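Local coordinates for protein hydrolase (PDB 2OBB) that binds a magnesium ion and is probably a hydrolase of the haloacid dehalogenase (HAD) type, its natural substrate being unknown, at residues V8-G12 and T13-H17; F94-D97 and R98-G101; P104-G107 and I108-E111; K117-A120 and D121-Q125. One frame throughout, in Å; residues are numbered along the deposited sequence.

The four contacts illustrate how local chemistry follows position in a fold. Contacts 1 and 2 are buried and lie where the adjacent parallel strands 5-8 and 93-95 run into loops; rich in carboxylates, they share one magnesium ion and its waters. Contact 3, only partly buried, spans the N-cap and opening turns of helix 106-115. There apolar packing replaces metal chemistry, although Trp106 reaches Thr13 of contact 1 and Ile95 of contact 2. Contact 4 lies at the surface, its centre about 24 Å from that of contact 1, and comprises the short, capped helix 119-123, which leans on contact 3. Contacts 2 and 4 meet the second subunit broadly, contact 1 through Asp9.

Contact 1: residues V8-G12 and T13-H17. With MG (magnesium ion), chain B.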
loop_
_atom_site.group_PDB
_atom_site.type_symbol
_atom_site.label_atom_id
_atom_site.label_comp_id
_atom_site.label_asym_id
_atom_site.label_seq_id
_atom_site.Cartn_x
_atom_site.Cartn_y
_atom_site.Cartn_z
ATOM N N VAL A 8 0.448 5.093 -6.983
ATOM C CA VAL A 8 1.853 4.767 -7.189
ATOM C C VAL A 8 2.751 5.578 -6.276
ATOM O O VAL A 8 2.724 6.825 -6.268
ATOM C CB VAL A 8 2.313 4.935 -8.676
ATOM C CG1 VAL A 8 3.715 4.239 -8.914
ATOM C CG2 VAL A 8 1.264 4.370 -9.629
ATOM N N ASP A 9 3.573 4.865 -5.518
ATOM C CA ASP A 9 4.537 5.518 -4.651
ATOM C C ASP A 9 5.624 6.169 -5.505
ATOM O O ASP A 9 5.771 5.842 -6.680
ATOM C CB ASP A 9 5.114 4.497 -3.696
ATOM C CG ASP A 9 6.201 5.055 -2.838
ATOM O OD1 ASP A 9 5.958 6.066 -2.171
ATOM O OD2 ASP A 9 7.300 4.457 -2.794
ATOM N N PHE A 10 6.373 7.103 -4.930
ATOM C CA PHE A 10 7.436 7.709 -5.680
ATOM C C PHE A 10 8.807 7.130 -5.317
ATOM O O PHE A 10 9.387 6.381 -6.135
ATOM C CB PHE A 10 7.410 9.231 -5.538
ATOM C CG PHE A 10 8.408 9.938 -6.410
ATOM C CD1 PHE A 10 8.305 9.885 -7.804
ATOM C CD2 PHE A 10 9.439 10.691 -5.846
ATOM C CE1 PHE A 10 9.223 10.568 -8.630
ATOM C CE2 PHE A 10 10.371 11.376 -6.672
ATOM C CZ PHE A 10 10.256 11.310 -8.058
ATOM N N ASP A 11 9.326 7.465 -4.122
ATOM C CA ASP A 11 10.678 7.041 -3.743
ATOM C C ASP A 11 10.815 5.533 -3.502
ATOM O O ASP A 11 10.091 4.942 -2.677
ATOM C CB ASP A 11 11.184 7.795 -2.519
ATOM C CG ASP A 11 11.055 9.294 -2.662
ATOM O OD1 ASP A 11 11.931 9.927 -3.291
ATOM O OD2 ASP A 11 10.066 9.840 -2.131
ATOM N N GLY A 12 11.758 4.921 -4.217
ATOM C CA GLY A 12 11.975 3.482 -4.144
ATOM C C GLY A 12 11.085 2.715 -5.112
ATOM O O GLY A 12 11.231 1.507 -5.263
ATOM N N THR A 13 10.156 3.426 -5.752
ATOM C CA THR A 13 9.179 2.825 -6.640
ATOM C C THR A 13 9.341 3.281 -8.086
ATOM O O THR A 13 9.438 2.458 -8.980
ATOM C CB THR A 13 7.733 3.130 -6.169
ATOM O OG1 THR A 13 7.579 2.692 -4.817
ATOM C CG2 THR A 13 6.684 2.417 -7.046
ATOM N N ILE A 14 9.306 4.600 -8.306
ATOM C CA ILE A 14 9.512 5.202 -9.618
ATOM C C ILE A 14 11.000 5.590 -9.774
ATOM O O ILE A 14 11.568 5.492 -10.879
ATOM C CB ILE A 14 8.588 6.452 -9.815
ATOM C CG1 ILE A 14 7.101 6.048 -9.881
ATOM C CG2 ILE A 14 8.945 7.230 -11.099
ATOM C CD1 ILE A 14 6.145 7.218 -9.994
ATOM N N VAL A 15 11.618 6.053 -8.665
ATOM C CA VAL A 15 13.052 6.365 -8.638
ATOM C C VAL A 15 13.734 5.615 -7.508
ATOM O O VAL A 15 13.072 5.238 -6.553
ATOM C CB VAL A 15 13.320 7.882 -8.475
ATOM C CG1 VAL A 15 12.871 8.620 -9.705
ATOM C CG2 VAL A 15 12.622 8.444 -7.205
ATOM N N GLU A 16 15.053 5.416 -7.602
ATOM C CA GLU A 16 15.830 4.959 -6.452
ATOM C C GLU A 16 15.570 5.904 -5.288
ATOM O O GLU A 16 15.363 7.106 -5.493
ATOM C CB GLU A 16 17.327 4.989 -6.717
ATOM C CG GLU A 16 17.724 4.527 -8.057
ATOM C CD GLU A 16 18.257 3.144 -8.031
ATOM O OE1 GLU A 16 17.498 2.211 -7.643
ATOM O OE2 GLU A 16 19.454 3.011 -8.397
ATOM N N HIS A 17 15.610 5.358 -4.074
ATOM C CA HIS A 17 15.263 6.106 -2.871
ATOM C C HIS A 17 16.408 7.016 -2.448
ATOM O O HIS A 17 17.359 6.555 -1.838
ATOM C CB HIS A 17 14.941 5.135 -1.732
ATOM C CG HIS A 17 14.122 5.733 -0.636
ATOM N ND1 HIS A 17 13.364 4.962 0.228
ATOM C CD2 HIS A 17 13.911 7.024 -0.280
ATOM C CE1 HIS A 17 12.737 5.755 1.081
ATOM N NE2 HIS A 17 13.053 7.008 0.795
HETATM MG MG MG B . 8.874 4.178 -1.438
HETATM O O HOH W 1 8.482 5.892 -0.449
HETATM O O HOH W 2 7.212 3.546 -0.269
HETATM O O HOH W 3 10.412 3.605 -0.101
#
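Val15 lies over one face of the Phe10 ring, its CG2 methyl 4.0 Å from the Phe10 ring centroid in a CH-pi contact displaced toward the rim, while Ile14 CB approaches the ring obliquely. The His17 imidazole is met in the same manner, Asp11 CB sitting above one of its faces. With CG anti to the backbone N (chi1 -174°), Phe10 swings its ring back against the turn. Replacing it by an alanine would probably open a gap beneath Val15 CG2 and between this loop and helix 51-62, whose Ala57 and Cys61 the ring also touches. The Phe10 carbonyl gathers the turn: Ile14 N donates to Phe10 O in the carbonyl plane at 2.8 Å, Thr13 N from above that plane. In return, Gly12 N reaches Val15 O at 2.7 Å. Asp9 OD2 binds magnesium at 2.1 Å, and its anti lone pair accepts from Thr13 OG1 at 2.7 Å; with the salt bridge from Asp9 OD1 to Lys88 of the second subunit, these help to hold the carboxylate's rotation. Asp11 offers the magnesium its backbone O, 1.9 Å away, and turns its carboxylate to Arg49. These features match the DxDx(T/V) loop of HAD-type proteins, consistent with membership of that superfamily.

Contact 2: residues F94-D97 and R98-G101. With MG (magnesium ion), chain B.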
loop_
_atom_site.group_PDB
_atom_site.type_symbol
_atom_site.label_atom_id
_atom_site.label_comp_id
_atom_site.label_asym_id
_atom_site.label_seq_id
_atom_site.Cartn_x
_atom_site.Cartn_y
_atom_site.Cartn_z
ATOM N N PHE A 94 -2.377 -0.626 -5.298
ATOM C CA PHE A 94 -1.267 0.112 -4.740
ATOM C C PHE A 94 0.067 -0.466 -5.240
ATOM O O PHE A 94 0.335 -1.656 -5.128
ATOM C CB PHE A 94 -1.326 0.083 -3.212
ATOM C CG PHE A 94 -2.524 0.785 -2.631
ATOM C CD1 PHE A 94 -3.738 0.121 -2.488
ATOM C CD2 PHE A 94 -2.441 2.111 -2.249
ATOM C CE1 PHE A 94 -4.858 0.768 -1.929
ATOM C CE2 PHE A 94 -3.561 2.786 -1.676
ATOM C CZ PHE A 94 -4.760 2.115 -1.512
ATOM N N ILE A 95 0.894 0.392 -5.800
ATOM C CA ILE A 95 2.228 -0.007 -6.212
ATOM C C ILE A 95 3.151 0.769 -5.307
ATOM O O ILE A 95 3.212 2.000 -5.391
ATOM C CB ILE A 95 2.498 0.329 -7.703
ATOM C CG1 ILE A 95 1.429 -0.326 -8.592
ATOM C CG2 ILE A 95 3.948 -0.111 -8.114
ATOM C CD1 ILE A 95 1.536 0.026 -10.066
ATOM N N ASP A 96 3.870 0.046 -4.449
ATOM C CA ASP A 96 4.675 0.654 -3.403
ATOM C C ASP A 96 5.857 -0.258 -3.034
ATOM O O ASP A 96 5.686 -1.466 -2.798
ATOM C CB ASP A 96 3.784 0.849 -2.196
ATOM C CG ASP A 96 4.292 1.909 -1.263
ATOM O OD1 ASP A 96 5.501 1.819 -0.952
ATOM O OD2 ASP A 96 3.447 2.757 -0.786
ATOM N N ASP A 97 7.058 0.295 -2.961
ATOM C CA ASP A 97 8.217 -0.590 -2.696
ATOM C C ASP A 97 8.169 -1.094 -1.265
ATOM O O ASP A 97 8.881 -2.016 -0.928
ATOM C CB ASP A 97 9.538 0.098 -2.981
ATOM C CG ASP A 97 9.763 1.292 -2.081
ATOM O OD1 ASP A 97 8.889 2.185 -2.058
ATOM O OD2 ASP A 97 10.802 1.334 -1.382
ATOM N N ARG A 98 7.313 -0.504 -0.431
ATOM C CA ARG A 98 7.164 -0.963 0.961
ATOM C C ARG A 98 5.989 -1.910 1.161
ATOM O O ARG A 98 5.681 -2.290 2.276
ATOM C CB ARG A 98 7.069 0.192 1.937
ATOM C CG ARG A 98 8.326 1.052 1.911
ATOM C CD ARG A 98 8.209 2.162 2.940
ATOM N NE ARG A 98 9.260 3.161 2.802
ATOM C CZ ARG A 98 9.630 3.995 3.770
ATOM N NH1 ARG A 98 9.046 3.972 4.973
ATOM N NH2 ARG A 98 10.603 4.849 3.531
ATOM N N ASN A 99 5.346 -2.300 0.075
ATOM C CA ASN A 99 4.397 -3.414 0.132
ATOM C C ASN A 99 5.080 -4.667 0.621
ATOM O O ASN A 99 6.210 -4.984 0.224
ATOM C CB ASN A 99 3.755 -3.640 -1.239
ATOM C CG ASN A 99 2.762 -2.532 -1.607
ATOM O OD1 ASN A 99 2.435 -1.691 -0.785
ATOM N ND2 ASN A 99 2.316 -2.527 -2.829
ATOM N N VAL A 100 4.419 -5.384 1.517
ATOM C CA VAL A 100 5.015 -6.614 2.012
ATOM C C VAL A 100 5.374 -7.543 0.829
ATOM O O VAL A 100 4.628 -7.618 -0.133
ATOM C CB VAL A 100 4.133 -7.299 3.091
ATOM C CG1 VAL A 100 2.869 -7.880 2.489
ATOM C CG2 VAL A 100 4.931 -8.357 3.823
ATOM N N GLY A 101 6.526 -8.223 0.905
ATOM C CA GLY A 101 7.003 -9.052 -0.193
ATOM C C GLY A 101 7.770 -8.285 -1.259
ATOM O O GLY A 101 8.418 -8.899 -2.099
HETATM MG MG MG B . 8.874 4.178 -1.438
HETATM O O HOH W 2 7.212 3.546 -0.269
HETATM O O HOH W 3 10.412 3.605 -0.101
HETATM O O HOH W 4 8.868 -4.542 1.121
HETATM O O HOH W 1 8.482 5.892 -0.449
#
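Asp96 and Asn99 close a type I beta turn just beyond strand 93-95, the place where HAD-type proteins carry their last acidic motif; the pair Asp96-Asp97 is consistent with that role. The backbone bond of the turn joins Asn99 N to Asp96 O at 3.0 Å.

Side-chain to backbone bonds reinforce it. Asp96 has CG anti to its N (chi1 -158°), which sends OD1 forward along the chain to accept from Arg98 N at 3.0 Å, on the anti side and 29° out of the carboxylate plane. This is an Asx turn nested within the beta turn. The amide of Asn99 folds back toward the strand, where ND2 makes a weak bond to Phe94 O at 3.2 Å. There it crosses the Asp96 side chain at about a right angle, Asn99 OD1 lying 3.2 Å from Asp96 CB.

Charged groups also reach the second subunit. Asp96 OD2 forms a salt bridge with Lys88 of the second subunit, and Arg98 NH1 donates to Ala91 O of that subunit, so the metal loop is also part of the dimer interface.

Metal and water complete the account. Asp97 OD1 binds magnesium at 2.1 Å, joining Asp9 and Asp11. One metal-bound water donates to Asp96 OD1, making that residue a second-shell partner. Another donates to Asp97 OD2 at 2.6 Å and accepts from Arg98 NE at 3.2 Å, lying in the guanidinium plane at its edge.

Contact 3: residues P104-G107 and I108-E111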
loop_
_atom_site.group_PDB
_atom_site.type_symbol
_atom_site.label_atom_id
_atom_site.label_comp_id
_atom_site.label_asym_id
_atom_site.label_seq_id
_atom_site.Cartn_x
_atom_site.Cartn_y
_atom_site.Cartn_z
ATOM N N PRO A 104 8.162 -6.137 -7.667
ATOM C CA PRO A 104 9.036 -6.775 -8.647
ATOM C C PRO A 104 9.328 -5.704 -9.693
ATOM O O PRO A 104 8.853 -4.583 -9.579
ATOM C CB PRO A 104 8.168 -7.906 -9.202
ATOM C CG PRO A 104 6.751 -7.365 -9.076
ATOM C CD PRO A 104 6.731 -6.322 -7.989
ATOM N N ASP A 105 10.116 -6.003 -10.701
ATOM C CA ASP A 105 10.356 -4.957 -11.663
ATOM C C ASP A 105 9.102 -4.674 -12.500
ATOM O O ASP A 105 8.125 -5.483 -12.550
ATOM C CB ASP A 105 11.576 -5.274 -12.511
ATOM C CG ASP A 105 11.451 -6.581 -13.213
ATOM O OD1 ASP A 105 10.399 -6.800 -13.850
ATOM O OD2 ASP A 105 12.421 -7.382 -13.150
ATOM N N TRP A 106 9.149 -3.525 -13.158
ATOM C CA TRP A 106 8.022 -2.972 -13.870
ATOM C C TRP A 106 7.478 -3.877 -14.973
ATOM O O TRP A 106 6.268 -3.882 -15.201
ATOM C CB TRP A 106 8.388 -1.595 -14.373
ATOM C CG TRP A 106 8.375 -0.622 -13.230
ATOM C CD1 TRP A 106 9.450 -0.157 -12.513
ATOM C CD2 TRP A 106 7.218 0.031 -12.696
ATOM N NE1 TRP A 106 9.017 0.749 -11.544
ATOM C CE2 TRP A 106 7.655 0.885 -11.644
ATOM C CE3 TRP A 106 5.854 -0.028 -12.996
ATOM C CZ2 TRP A 106 6.767 1.665 -10.886
ATOM C CZ3 TRP A 106 4.952 0.782 -12.227
ATOM C CH2 TRP A 106 5.429 1.611 -11.200
ATOM N N GLY A 107 8.349 -4.664 -15.615
ATOM C CA GLY A 107 7.897 -5.774 -16.461
ATOM C C GLY A 107 6.835 -6.655 -15.809
ATOM O O GLY A 107 5.783 -6.907 -16.399
ATOM N N ILE A 108 7.096 -7.107 -14.584
ATOM C CA ILE A 108 6.198 -8.002 -13.910
ATOM C C ILE A 108 4.974 -7.251 -13.389
ATOM O O ILE A 108 3.869 -7.770 -13.454
ATOM C CB ILE A 108 6.886 -8.842 -12.808
ATOM C CG1 ILE A 108 7.713 -9.962 -13.434
ATOM C CG2 ILE A 108 5.838 -9.597 -11.970
ATOM C CD1 ILE A 108 9.168 -9.674 -13.510
ATOM N N ILE A 109 5.168 -6.027 -12.900
ATOM C CA ILE A 109 4.051 -5.209 -12.473
ATOM C C ILE A 109 3.047 -5.133 -13.619
ATOM O O ILE A 109 1.857 -5.410 -13.434
ATOM C CB ILE A 109 4.497 -3.767 -12.008
ATOM C CG1 ILE A 109 5.204 -3.817 -10.637
ATOM C CG2 ILE A 109 3.297 -2.812 -11.944
ATOM C CD1 ILE A 109 5.861 -2.437 -10.198
ATOM N N TYR A 110 3.540 -4.801 -14.812
ATOM C CA TYR A 110 2.705 -4.692 -15.994
ATOM C C TYR A 110 1.973 -5.995 -16.360
ATOM O O TYR A 110 0.745 -6.010 -16.535
ATOM C CB TYR A 110 3.531 -4.182 -17.164
ATOM C CG TYR A 110 2.718 -4.032 -18.418
ATOM C CD1 TYR A 110 1.800 -2.985 -18.562
ATOM C CD2 TYR A 110 2.848 -4.951 -19.455
ATOM C CE1 TYR A 110 1.019 -2.861 -19.724
ATOM C CE2 TYR A 110 2.093 -4.839 -20.619
ATOM C CZ TYR A 110 1.180 -3.795 -20.752
ATOM O OH TYR A 110 0.455 -3.699 -21.925
ATOM N N GLU A 111 2.713 -7.091 -16.478
ATOM C CA GLU A 111 2.070 -8.394 -16.708
ATOM C C GLU A 111 0.979 -8.696 -15.672
ATOM O O GLU A 111 -0.086 -9.193 -16.017
ATOM C CB GLU A 111 3.100 -9.518 -16.756
ATOM C CG GLU A 111 2.513 -10.903 -16.809
ATOM C CD GLU A 111 3.575 -11.999 -16.961
ATOM O OE1 GLU A 111 4.793 -11.687 -16.827
ATOM O OE2 GLU A 111 3.199 -13.178 -17.214
#
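Trp106 and Ile109 run alongside each other in the same direction, so that the isoleucine lays its end methyl over a face of the indole. Ile109 CD1 is 3.7 Å from the centroid of the six-membered ring of Trp106 and only 13° off its normal, a CH-pi contact. Ile109 gets there with CG1 anti to the carbonyl carbon (chi1 -73°) and an extended chain beyond. Pro104 meets two isoleucines differently: its CG touches Ile108 CG2 at 3.8 Å, the side chains crossing obliquely, whereas Pro104 CD faces Ile109 CG1 at 4.0 Å at about a right angle. Asp105 holds the N-cap position of helix 106-115, its OD1 accepting a weak bond from Ile108 N at 3.4 Å. The regular helical bonds begin beside it, with Ile109 N to Asp105 O at 3.0 Å and Tyr110 N to Trp106 O at 2.9 Å. Polar ends are spent elsewhere: Trp106 NE1 on Thr13 O, Tyr110 OH on Glu39, and Glu111 on Lys117. Apolar and polar chemistry thus share the start of the helix. Trp106 and Ile109 rest on Ile95 of the sheet, Pro104 and Ile108 meet helix 119-123, and the cap's carboxylate probably offsets some of the positive end of the helix dipole.

Contact 4: residues K117-A120 and D121-Q125; sequences KTFA and DIYSQ
Thr118 and Asp121 exchange bonds in a capping box, a textbook way of starting a helix, here helix 119-123. Asp121 N donates to Thr118 OG1 at 3.0 Å in a nearly straight bond (175°). The hydroxyl is placed for this by a chi1 of 56°, which sets it between the backbone N and the carbonyl carbon of Thr118. In exchange, Thr118 N donates to Asp121 OD2 at 3.0 Å, coming from above the carboxylate plane. With an alanine in place of Asp121, Thr118 N would probably lose its acceptor and the first turn would be freer to fray.

Backbone bonds carry the helix onward: Ile122 N reaches Thr118 O at 3.0 Å and Tyr123 N reaches Phe119 O at 2.9 Å. At the far end Ala120 O accepts from Ser124 N at 2.8 Å and, weakly, from the Ser124 hydroxyl.

The apolar contact is between Phe119 and Tyr123, which meet at their edges, Phe119 CD1 being 4.0 Å from Tyr123 CE2. Separately, Lys117 runs extended past Asp121 in van der Waals contact, its CG 3.8 Å from Asp121 CB.

Phe119 stacks on Phe119 of the second subunit, and Tyr123 meets Tyr123 of that subunit, ring to ring and nearly parallel. Within the chain, Ile122 packs on Ile108, Glu111 and Met112, and Lys117 NZ forms a salt bridge with Glu111, fastening the short helix to helix 106-115.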
loop_
_atom_site.group_PDB
_atom_site.type_symbol
_atom_site.label_atom_id
_atom_site.label_comp_id
_atom_site.label_asym_id
_atom_site.label_seq_id
_atom_site.Cartn_x
_atom_site.Cartn_y
_atom_site.Cartn_z
ATOM N N LYS A 117 -2.943 -11.138 -12.664
ATOM C CA LYS A 117 -2.107 -12.193 -12.127
ATOM C C LYS A 117 -1.507 -11.780 -10.798
ATOM O O LYS A 117 -1.151 -10.616 -10.587
ATOM C CB LYS A 117 -0.975 -12.524 -13.103
ATOM C CG LYS A 117 -1.322 -13.500 -14.208
ATOM C CD LYS A 117 -0.145 -13.622 -15.166
ATOM C CE LYS A 117 -0.253 -14.833 -16.107
ATOM N NZ LYS A 117 0.928 -14.893 -17.058
ATOM N N THR A 118 -1.380 -12.773 -9.930
ATOM C CA THR A 118 -0.816 -12.644 -8.600
ATOM C C THR A 118 0.631 -13.078 -8.702
ATOM O O THR A 118 1.023 -13.682 -9.698
ATOM C CB THR A 118 -1.538 -13.601 -7.613
ATOM O OG1 THR A 118 -1.460 -14.938 -8.111
ATOM C CG2 THR A 118 -3.005 -13.229 -7.447
ATOM N N PHE A 119 1.428 -12.787 -7.674
ATOM C CA PHE A 119 2.785 -13.310 -7.631
ATOM C C PHE A 119 2.688 -14.821 -7.804
ATOM O O PHE A 119 3.514 -15.434 -8.489
ATOM C CB PHE A 119 3.458 -12.966 -6.310
ATOM C CG PHE A 119 3.887 -11.514 -6.189
ATOM C CD1 PHE A 119 5.127 -11.097 -6.670
ATOM C CD2 PHE A 119 3.065 -10.585 -5.583
ATOM C CE1 PHE A 119 5.546 -9.782 -6.536
ATOM C CE2 PHE A 119 3.464 -9.261 -5.460
ATOM C CZ PHE A 119 4.723 -8.860 -5.932
ATOM N N ALA A 120 1.650 -15.412 -7.220
ATOM C CA ALA A 120 1.469 -16.872 -7.252
ATOM C C ALA A 120 1.424 -17.359 -8.696
ATOM O O ALA A 120 2.213 -18.221 -9.091
ATOM C CB ALA A 120 0.217 -17.276 -6.496
ATOM N N ASP A 121 0.526 -16.769 -9.485
ATOM C CA ASP A 121 0.443 -17.012 -10.934
ATOM C C ASP A 121 1.781 -16.840 -11.633
ATOM O O ASP A 121 2.241 -17.764 -12.282
ATOM C CB ASP A 121 -0.567 -16.071 -11.577
ATOM C CG ASP A 121 -1.952 -16.245 -11.023
ATOM O OD1 ASP A 121 -2.278 -17.364 -10.561
ATOM O OD2 ASP A 121 -2.717 -15.265 -11.050
ATOM N N ILE A 122 2.392 -15.658 -11.491
ATOM C CA ILE A 122 3.674 -15.346 -12.111
ATOM C C ILE A 122 4.666 -16.473 -11.900
ATOM O O ILE A 122 5.231 -17.000 -12.860
ATOM C CB ILE A 122 4.276 -14.030 -11.550
ATOM C CG1 ILE A 122 3.393 -12.826 -11.884
ATOM C CG2 ILE A 122 5.721 -13.816 -12.053
ATOM C CD1 ILE A 122 3.312 -12.478 -13.361
ATOM N N TYR A 123 4.850 -16.872 -10.648
ATOM C CA TYR A 123 5.844 -17.886 -10.335
ATOM C C TYR A 123 5.441 -19.334 -10.653
ATOM O O TYR A 123 6.306 -20.131 -11.054
ATOM C CB TYR A 123 6.386 -17.707 -8.914
ATOM C CG TYR A 123 7.171 -16.412 -8.773
ATOM C CD1 TYR A 123 8.502 -16.323 -9.197
ATOM C CD2 TYR A 123 6.580 -15.271 -8.243
ATOM C CE1 TYR A 123 9.228 -15.116 -9.082
ATOM C CE2 TYR A 123 7.291 -14.067 -8.122
ATOM C CZ TYR A 123 8.614 -13.999 -8.539
ATOM O OH TYR A 123 9.310 -12.809 -8.424
ATOM N N SER A 124 4.154 -19.677 -10.524
ATOM C CA SER A 124 3.734 -21.063 -10.811
ATOM C C SER A 124 3.830 -21.460 -12.306
ATOM O O SER A 124 3.292 -20.791 -13.194
ATOM C CB SER A 124 2.384 -21.447 -10.146
ATOM O OG SER A 124 1.246 -20.823 -10.728
ATOM N N GLN A 125 4.539 -22.563 -12.550
ATOM C CA GLN A 125 4.889 -23.035 -13.898
ATOM C C GLN A 125 4.430 -24.484 -14.165
ATOM O O GLN A 125 5.104 -25.256 -14.871
ATOM C CB GLN A 125 6.406 -22.911 -14.112
ATOM C CG GLN A 125 7.250 -23.830 -13.209
ATOM C CD GLN A 125 8.509 -23.155 -12.702
ATOM O OE1 GLN A 125 8.555 -21.924 -12.545
ATOM N NE2 GLN A 125 9.543 -23.956 -12.440
#